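Local coordinates for DUF411 domain-containing protein (Pseudomonas aeruginosa, PDB 6WIS) that probably contributes to bacterial copper resistance, binding a cysteine-bridged cluster of four copper ions, at residues M38-V41 / K42-G46. Sequence-based numbering, arbitrary orientation.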
# COMPACT_ATOMS: atom_id res chain seq x y z
N MSE A 38 10.72 10.85 2.31
CA MSE A 38 10.08 9.65 1.80
C MSE A 38 11.10 8.62 1.30
O MSE A 38 10.89 7.42 1.44
CB MSE A 38 9.08 9.99 0.70
CG MSE A 38 8.32 8.77 0.21
SE MSE A 38 7.12 8.09 1.63
CE MSE A 38 5.59 9.19 1.20
N SER A 39 12.22 9.10 0.72
CA SER A 39 13.32 8.20 0.37
C SER A 39 13.80 7.40 1.58
O SER A 39 14.00 6.18 1.48
CB SER A 39 14.48 9.00 -0.22
OG SER A 39 14.27 9.18 -1.60
N ALA A 40 14.02 8.07 2.71
CA ALA A 40 14.43 7.36 3.92
C ALA A 40 13.37 6.35 4.35
O ALA A 40 13.69 5.23 4.76
CB ALA A 40 14.69 8.35 5.06
N VAL A 41 12.09 6.74 4.29
CA VAL A 41 11.03 5.85 4.76
C VAL A 41 11.00 4.59 3.90
O VAL A 41 10.99 3.47 4.41
CB VAL A 41 9.66 6.57 4.75
CG1 VAL A 41 8.55 5.55 5.01
CG2 VAL A 41 9.62 7.67 5.80
N LYS A 42 11.05 4.76 2.58
CA LYS A 42 10.90 3.61 1.71
C LYS A 42 12.14 2.73 1.77
O LYS A 42 12.03 1.49 1.83
CB LYS A 42 10.64 4.07 0.28
CG LYS A 42 9.22 4.64 0.04
CD LYS A 42 8.99 4.80 -1.47
CE LYS A 42 8.00 5.93 -1.75
NZ LYS A 42 6.73 5.75 -0.96
N SER A 43 13.33 3.34 1.78
CA SER A 43 14.54 2.53 1.79
C SER A 43 14.72 1.81 3.12
O SER A 43 15.20 0.68 3.14
CB SER A 43 15.77 3.38 1.48
OG SER A 43 16.11 4.15 2.61
N ARG A 44 14.30 2.41 4.23
CA ARG A 44 14.42 1.71 5.50
C ARG A 44 13.46 0.53 5.59
O ARG A 44 13.77 -0.47 6.24
CB ARG A 44 14.20 2.67 6.66
CG ARG A 44 15.43 3.53 6.92
CD ARG A 44 15.14 4.64 7.92
NE ARG A 44 16.22 5.63 7.89
CZ ARG A 44 16.40 6.57 8.81
NH1 ARG A 44 15.59 6.67 9.84
NH2 ARG A 44 17.41 7.42 8.68
N LEU A 45 12.29 0.63 4.94
CA LEU A 45 11.34 -0.47 4.96
C LEU A 45 11.65 -1.53 3.92
O LEU A 45 11.06 -2.61 3.96
CB LEU A 45 9.92 0.09 4.75
CG LEU A 45 9.33 0.85 5.94
CD1 LEU A 45 8.17 1.72 5.50
CD2 LEU A 45 8.86 -0.13 7.00
N GLY A 46 12.56 -1.25 2.99
CA GLY A 46 12.90 -2.20 1.96
C GLY A 46 11.99 -2.18 0.75
O GLY A 46 11.89 -3.19 0.05
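K42 N donates to M38 O at 2.9 Å, the first of four i to i+4 backbone bonds, continued by S43 to S39, R44 to A40 and finally L45 N to V41 O, longer at 3.2 Å. Serine suits the outer side of such a turn: S43 OG sits between its own backbone N and carbonyl carbon (chi1 76°), which turns it back along the helix to give S39 O a second hydrogen bond (3.1 Å), so that carbonyl is gripped from both faces of its plane.

Among the side chains, selenomethionine M38 and K42 cross at an angle, M38 CG lying a tight 3.5 Å from K42 CE. The long lysine bends at its last torsion (chi4 -53°), and K42 NZ passes 3.5 Å from M38 SE to reach a salt bridge with E65 and a hydrogen bond to T56. V41 and L45 run side by side, V41 CG1 to L45 CD1 3.9 Å. On the solvent side, small A40 sets its CB over one face of the R44 guanidinium.

G46 ends helix 38-45 at positive phi, where a side chain would crowd L45 O, so glycine fits; V47 N bonds to K42 O and G46 N weakly to S43 O: a Schellman motif.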